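Local atomic coordinates of 5-carboxyvanillate decarboxylase (Sphingomonas paucimobilis, PDB entry 4L6D), a protein that probably removes the 5-carboxylate of 5-carboxyvanillate to leave vanillate, as a manganese-binding carboxy-lyase of the amidohydrolase fold. Residues Lys180-Ala185 / Tyr198-Ser203; Ala278-Ser283 / Gln308-Ala313. All blocks are in the same frame, centred on the assembly; numbering follows the deposited sequence. Where two conformers were deposited one is given.

Contact 1 (Lys180-Ala185 / Tyr198-Ser203); sequences KQIDRA and YGIETS. With VNL (4-hydroxy-3-methoxybenzoate), chain J.
In the amidohydrolase barrel of this enzyme, the vanillate pocket is partly built by helix 197-211, which follows the fifth strand of the parallel sheet, and the loop Lys180-Ala185 packs on the first turns of that helix. Ile182 touches Tyr198-Ser203 mainly through its end methyl: CD1 lies 3.8 Å from Glu201 OE1, also nears Glu201 CA, and is 4.4 Å from Ile200 CG2. With CG1 between the backbone N and the carbonyl carbon (chi1 56°), the longer branch of Ile182 reaches the helix, and its side chain crosses that of Glu201 at about a right angle. The buried carboxylate of Glu201 is well supplied with donors: OE2 is hydrogen-bonded to Ser145 OG and to the backbone N of His146, OE1 to Tyr151 OH and to the backbone N of Ser179. Four bonds grip it and should limit its rotation; the Ile182 methyl lies against it. At the pocket end, the Tyr198 ring turns its edge to the bound 4-hydroxy-3-methoxybenzoate, with CM2 near the ring plane and 4.0 Å from CE2. An alanine here would lose both ring and hydroxyl and is likely to leave the methoxy side of the ligand less closely confined. Farther along the helix, Thr202 OG1 bonds to Tyr198 O at 2.8 Å, reaching that carbonyl from the face opposite Thr202 N. The methoxy carbon CV sits 3.8 Å from Tyr198 OH.

Contact 2 (Ala278-Ser283 / Gln308-Ala313); sequences AALRYS and QFIRTA
Leu280 carries the whole of the contact between helix 277-287 and the end of helix 303-311 with the turn after it. Its CD2 meets three apolar side chains there. The closest approach is that of Leu280 CD2 to Ala313 CB, at 3.9 Å. Phe309 follows, its CZ 4.1 Å from Leu280 CD2, and the methyl meets that ring obliquely. Ile310 is more distant, with CD1 4.4 Å from Leu280 CD2. Because CG of Leu280 stands anti to the backbone N (chi1 172°), the branch extends toward Gln308-Ala313, where the nearest CA atoms, of Leu280 and Ala313, are 8.4 Å apart. Phe309 has the same kind of first torsion (chi1 153°), which carries its ring forward to the leucine. All four touching residues are buried. His277 also lies here: its ring meets that of Phe309, and its NE2 is hydrogen-bonded to Phe309 O.

The solvent side is looser: Gln308, and Thr312 just beyond the helix, are exposed and take no part in the leucine's packing. Thr312, the first residue to leave helical geometry, turns its hydroxyl back to the helix, with OG1 2.7 Å from Gln308 O. That carbonyl also accepts from Thr312 N, the two donors arriving from opposite faces of its plane. On helix 277-287, the partly exposed Arg281 likewise stays clear of Gln308-Ala313. Such apolar packing between neighbouring helices on the outside of a barrel is characteristic of the TIM-barrel architecture of the amidohydrolases.

In the fold
Contacts 1 and 2 follow one another along the chain, the first closing before the second opens, and do not touch: their centres are 27 Å apart and their nearest atoms about 13 Å. Both are small and buried, and both lie beside the second subunit; contact 2 is apolar, while contact 1 sets a methyl against a carboxylate. Contact 1 includes a residue of the vanillate pocket, and its Glu201 side chain is about 9 Å from that of the manganese ligand His174. The Phe309 ring of contact 2 is about 15 Å from that pocket ligand (nearest atoms), though its side chain is about 8 Å from a different molecule of the compound and about 11 Å from the side chain of Asp297, another manganese ligand.

Contact 1 (Lys180-Ala185 / Tyr198-Ser203)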
loop_
_atom_site.group_PDB
_atom_site.type_symbol
_atom_site.label_atom_id
_atom_site.label_comp_id
_atom_site.label_asym_id
_atom_site.label_seq_id
_atom_site.Cartn_x
_atom_site.Cartn_y
_atom_site.Cartn_z
ATOM N N LYS A 180 9.376 12.762 6.145
ATOM C CA LYS A 180 9.840 12.621 7.521
ATOM C C LYS A 180 8.739 12.092 8.437
ATOM O O LYS A 180 9.022 11.571 9.516
ATOM C CB LYS A 180 10.421 13.938 8.051
ATOM C CG LYS A 180 11.741 14.347 7.414
ATOM C CD LYS A 180 12.243 15.672 7.969
ATOM C CE LYS A 180 13.563 16.035 7.308
ATOM N NZ LYS A 180 14.228 17.185 7.969
ATOM N N GLN A 181 7.490 12.195 7.999
ATOM C CA GLN A 181 6.385 11.670 8.783
ATOM C C GLN A 181 6.450 10.155 8.880
ATOM O O GLN A 181 5.966 9.571 9.853
ATOM C CB GLN A 181 5.054 12.082 8.161
ATOM C CG GLN A 181 4.870 13.597 8.094
ATOM C CD GLN A 181 3.416 13.991 7.929
ATOM O OE1 GLN A 181 2.527 13.390 8.536
ATOM N NE2 GLN A 181 3.165 15.013 7.122
ATOM N N ILE A 182 7.037 9.515 7.869
ATOM C CA ILE A 182 6.999 8.056 7.785
ATOM C C ILE A 182 8.355 7.392 7.514
ATOM O O ILE A 182 8.442 6.164 7.485
ATOM C CB ILE A 182 5.986 7.567 6.715
ATOM C CG1 ILE A 182 6.301 8.189 5.345
ATOM C CG2 ILE A 182 4.570 7.913 7.138
ATOM C CD1 ILE A 182 5.623 7.481 4.166
ATOM N N ASP A 183 9.414 8.176 7.330
ATOM C CA ASP A 183 10.659 7.585 6.834
ATOM C C ASP A 183 11.393 6.609 7.755
ATOM O O ASP A 183 12.204 5.826 7.274
ATOM C CB ASP A 183 11.631 8.646 6.279
ATOM C CG ASP A 183 12.128 9.622 7.334
ATOM O OD1 ASP A 183 12.061 9.338 8.544
ATOM O OD2 ASP A 183 12.606 10.698 6.935
ATOM N N ARG A 184 11.114 6.641 9.059
ATOM C CA ARG A 184 11.804 5.764 10.009
ATOM C C ARG A 184 11.699 4.284 9.624
ATOM O O ARG A 184 12.636 3.514 9.844
ATOM C CB ARG A 184 11.261 5.974 11.427
ATOM C CG ARG A 184 11.843 7.167 12.170
ATOM C CD ARG A 184 11.149 7.372 13.527
ATOM N NE ARG A 184 11.104 6.148 14.330
ATOM C CZ ARG A 184 10.354 5.990 15.422
ATOM N NH1 ARG A 184 9.580 6.981 15.849
ATOM N NH2 ARG A 184 10.372 4.841 16.089
ATOM N N ALA A 185 10.565 3.904 9.040
ATOM C CA ALA A 185 10.309 2.506 8.677
ATOM C C ALA A 185 10.903 2.085 7.335
ATOM O O ALA A 185 10.767 0.923 6.923
ATOM C CB ALA A 185 8.812 2.219 8.690
ATOM N N TYR A 198 8.484 4.247 -2.215
ATOM C CA TYR A 198 7.869 5.126 -3.214
ATOM C C TYR A 198 6.343 4.967 -3.269
ATOM O O TYR A 198 5.610 5.949 -3.323
ATOM C CB TYR A 198 8.471 4.874 -4.604
ATOM C CG TYR A 198 9.781 5.593 -4.852
ATOM C CD1 TYR A 198 10.486 6.205 -3.811
ATOM C CD2 TYR A 198 10.301 5.675 -6.137
ATOM C CE1 TYR A 198 11.693 6.886 -4.055
ATOM C CE2 TYR A 198 11.498 6.332 -6.392
ATOM C CZ TYR A 198 12.183 6.937 -5.348
ATOM O OH TYR A 198 13.358 7.608 -5.618
ATOM N N GLY A 199 5.868 3.726 -3.266
ATOM C CA GLY A 199 4.443 3.455 -3.361
ATOM C C GLY A 199 3.678 3.852 -2.118
ATOM O O GLY A 199 2.562 4.369 -2.208
ATOM N N ILE A 200 4.262 3.611 -0.955
ATOM C CA ILE A 200 3.601 3.977 0.295
ATOM C C ILE A 200 3.485 5.497 0.440
ATOM O O ILE A 200 2.418 6.021 0.778
ATOM C CB ILE A 200 4.334 3.388 1.507
ATOM C CG1 ILE A 200 4.401 1.856 1.423
ATOM C CG2 ILE A 200 3.649 3.834 2.791
ATOM C CD1 ILE A 200 3.038 1.192 1.279
ATOM N N GLU A 201 4.577 6.199 0.155
ATOM C CA GLU A 201 4.598 7.655 0.199
ATOM C C GLU A 201 3.560 8.283 -0.732
ATOM O O GLU A 201 2.767 9.134 -0.303
ATOM C CB GLU A 201 6.018 8.134 -0.147
ATOM C CG GLU A 201 6.138 9.574 -0.632
ATOM C CD GLU A 201 5.804 10.609 0.426
ATOM O OE1 GLU A 201 5.856 10.302 1.642
ATOM O OE2 GLU A 201 5.475 11.737 0.011
ATOM N N THR A 202 3.544 7.829 -1.986
ATOM C CA THR A 202 2.732 8.462 -3.021
ATOM C C THR A 202 1.251 8.130 -2.852
ATOM O O THR A 202 0.393 9.010 -2.979
ATOM C CB THR A 202 3.229 8.051 -4.415
ATOM O OG1 THR A 202 4.644 8.263 -4.475
ATOM C CG2 THR A 202 2.578 8.904 -5.500
ATOM N N SER A 203 0.951 6.863 -2.554
ATOM C CA SER A 203 -0.433 6.461 -2.335
ATOM C C SER A 203 -1.010 7.152 -1.111
ATOM O O SER A 203 -2.170 7.565 -1.122
ATOM C CB SER A 203 -0.589 4.939 -2.209
ATOM O OG SER A 203 0.153 4.425 -1.114
HETATM C C1 VNL J . 14.245 5.082 -9.433
HETATM C CO1 VNL J . 13.241 4.458 -10.185
HETATM C CO2 VNL J . 14.264 6.480 -9.259
HETATM C CM1 VNL J . 12.230 5.225 -10.792
HETATM C CM2 VNL J . 13.265 7.258 -9.839
HETATM O OM VNL J . 13.199 8.622 -9.725
HETATM C CZ VNL J . 12.218 6.611 -10.637
HETATM C CC VNL J . 15.341 4.245 -8.827
HETATM C CV VNL J . 14.182 9.333 -8.948
HETATM O O1 VNL J . 15.521 3.055 -9.205
HETATM O O2 VNL J . 16.106 4.780 -7.991
HETATM O O3 VNL J . 11.485 7.443 -11.437
#

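Contact 2 (Ala278-Ser283 / Gln308-Ala313)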
loop_
_atom_site.group_PDB
_atom_site.type_symbol
_atom_site.label_atom_id
_atom_site.label_comp_id
_atom_site.label_asym_id
_atom_site.label_seq_id
_atom_site.Cartn_x
_atom_site.Cartn_y
_atom_site.Cartn_z
ATOM N N ALA A 278 -1.797 -9.389 -15.345
ATOM C CA ALA A 278 -2.873 -9.589 -14.378
ATOM C C ALA A 278 -3.266 -8.281 -13.709
ATOM O O ALA A 278 -4.454 -8.010 -13.523
ATOM C CB ALA A 278 -2.463 -10.613 -13.314
ATOM N N ALA A 279 -2.272 -7.480 -13.327
ATOM C CA ALA A 279 -2.548 -6.207 -12.674
ATOM C C ALA A 279 -3.154 -5.234 -13.678
ATOM O O ALA A 279 -3.998 -4.410 -13.325
ATOM C CB ALA A 279 -1.273 -5.613 -12.064
ATOM N N LEU A 280 -2.710 -5.329 -14.929
ATOM C CA LEU A 280 -3.249 -4.470 -15.992
ATOM C C LEU A 280 -4.722 -4.793 -16.214
ATOM O O LEU A 280 -5.562 -3.882 -16.279
ATOM C CB LEU A 280 -2.473 -4.668 -17.303
ATOM C CG LEU A 280 -3.051 -3.970 -18.541
ATOM C CD1 LEU A 280 -3.077 -2.465 -18.335
ATOM C CD2 LEU A 280 -2.253 -4.323 -19.791
ATOM N N ARG A 281 -5.036 -6.083 -16.326
ATOM C CA ARG A 281 -6.416 -6.529 -16.495
ATOM C C ARG A 281 -7.317 -6.087 -15.339
ATOM O O ARG A 281 -8.436 -5.617 -15.564
ATOM C CB ARG A 281 -6.467 -8.053 -16.656
ATOM C CG ARG A 281 -6.246 -8.536 -18.078
ATOM C CD ARG A 281 -6.351 -10.061 -18.193
ATOM N NE ARG A 281 -5.051 -10.726 -18.092
ATOM C CZ ARG A 281 -4.624 -11.395 -17.024
ATOM N NH1 ARG A 281 -3.421 -11.960 -17.025
ATOM N NH2 ARG A 281 -5.400 -11.506 -15.954
ATOM N N TYR A 282 -6.828 -6.237 -14.108
ATOM C CA TYR A 282 -7.561 -5.809 -12.919
ATOM C C TYR A 282 -7.861 -4.297 -12.985
ATOM O O TYR A 282 -8.986 -3.848 -12.727
ATOM C CB TYR A 282 -6.763 -6.141 -11.635
ATOM C CG TYR A 282 -7.401 -5.489 -10.424
ATOM C CD1 TYR A 282 -8.407 -6.137 -9.715
ATOM C CD2 TYR A 282 -7.051 -4.198 -10.037
ATOM C CE1 TYR A 282 -9.032 -5.526 -8.651
ATOM C CE2 TYR A 282 -7.678 -3.573 -8.979
ATOM C CZ TYR A 282 -8.666 -4.238 -8.293
ATOM O OH TYR A 282 -9.310 -3.629 -7.240
ATOM N N SER A 283 -6.853 -3.513 -13.346
ATOM C CA SER A 283 -7.000 -2.060 -13.370
ATOM C C SER A 283 -7.990 -1.598 -14.433
ATOM O O SER A 283 -8.830 -0.723 -14.180
ATOM C CB SER A 283 -5.641 -1.387 -13.565
ATOM O OG SER A 283 -4.809 -1.723 -12.464
ATOM N N GLN A 308 7.345 -4.861 -24.774
ATOM C CA GLN A 308 6.841 -6.192 -25.058
ATOM C C GLN A 308 5.679 -6.552 -24.145
ATOM O O GLN A 308 4.765 -7.268 -24.564
ATOM C CB GLN A 308 7.987 -7.199 -25.031
ATOM C CG GLN A 308 8.958 -6.872 -26.163
ATOM C CD GLN A 308 10.267 -7.632 -26.119
ATOM O OE1 GLN A 308 10.395 -8.664 -25.452
ATOM N NE2 GLN A 308 11.247 -7.131 -26.865
ATOM N N PHE A 309 5.690 -6.007 -22.930
ATOM C CA PHE A 309 4.572 -6.170 -21.998
ATOM C C PHE A 309 3.253 -5.671 -22.606
ATOM O O PHE A 309 2.249 -6.398 -22.613
ATOM C CB PHE A 309 4.911 -5.460 -20.679
ATOM C CG PHE A 309 3.718 -4.967 -19.888
ATOM C CD1 PHE A 309 2.851 -5.848 -19.247
ATOM C CD2 PHE A 309 3.497 -3.595 -19.758
ATOM C CE1 PHE A 309 1.769 -5.366 -18.496
ATOM C CE2 PHE A 309 2.424 -3.107 -19.016
ATOM C CZ PHE A 309 1.555 -3.994 -18.392
ATOM N N ILE A 310 3.249 -4.462 -23.157
ATOM C CA ILE A 310 2.007 -3.950 -23.734
ATOM C C ILE A 310 1.683 -4.569 -25.106
ATOM O O ILE A 310 0.515 -4.856 -25.387
ATOM C CB ILE A 310 1.953 -2.396 -23.735
ATOM C CG1 ILE A 310 0.582 -1.891 -24.193
ATOM C CG2 ILE A 310 3.033 -1.812 -24.612
ATOM C CD1 ILE A 310 -0.561 -2.317 -23.303
ATOM N N ARG A 311 2.697 -4.821 -25.940
ATOM C CA ARG A 311 2.443 -5.426 -27.251
ATOM C C ARG A 311 1.818 -6.814 -27.135
ATOM O O ARG A 311 1.106 -7.260 -28.041
ATOM C CB ARG A 311 3.721 -5.506 -28.097
ATOM C CG ARG A 311 4.227 -4.164 -28.627
ATOM C CD ARG A 311 5.249 -4.443 -29.728
ATOM N NE ARG A 311 6.097 -3.300 -30.067
ATOM C CZ ARG A 311 5.711 -2.273 -30.812
ATOM N NH1 ARG A 311 4.475 -2.230 -31.302
ATOM N NH2 ARG A 311 6.566 -1.285 -31.066
ATOM N N THR A 312 2.106 -7.507 -26.037
ATOM C CA THR A 312 1.589 -8.854 -25.844
ATOM C C THR A 312 0.429 -8.924 -24.851
ATOM O O THR A 312 0.019 -10.024 -24.474
ATOM C CB THR A 312 2.677 -9.822 -25.353
ATOM O OG1 THR A 312 3.160 -9.381 -24.072
ATOM C CG2 THR A 312 3.833 -9.883 -26.350
ATOM N N ALA A 313 -0.112 -7.780 -24.435
ATOM C CA ALA A 313 -1.174 -7.805 -23.424
ATOM C C ALA A 313 -2.424 -8.523 -23.954
ATOM O O ALA A 313 -2.844 -8.297 -25.099
ATOM C CB ALA A 313 -1.511 -6.412 -22.976
#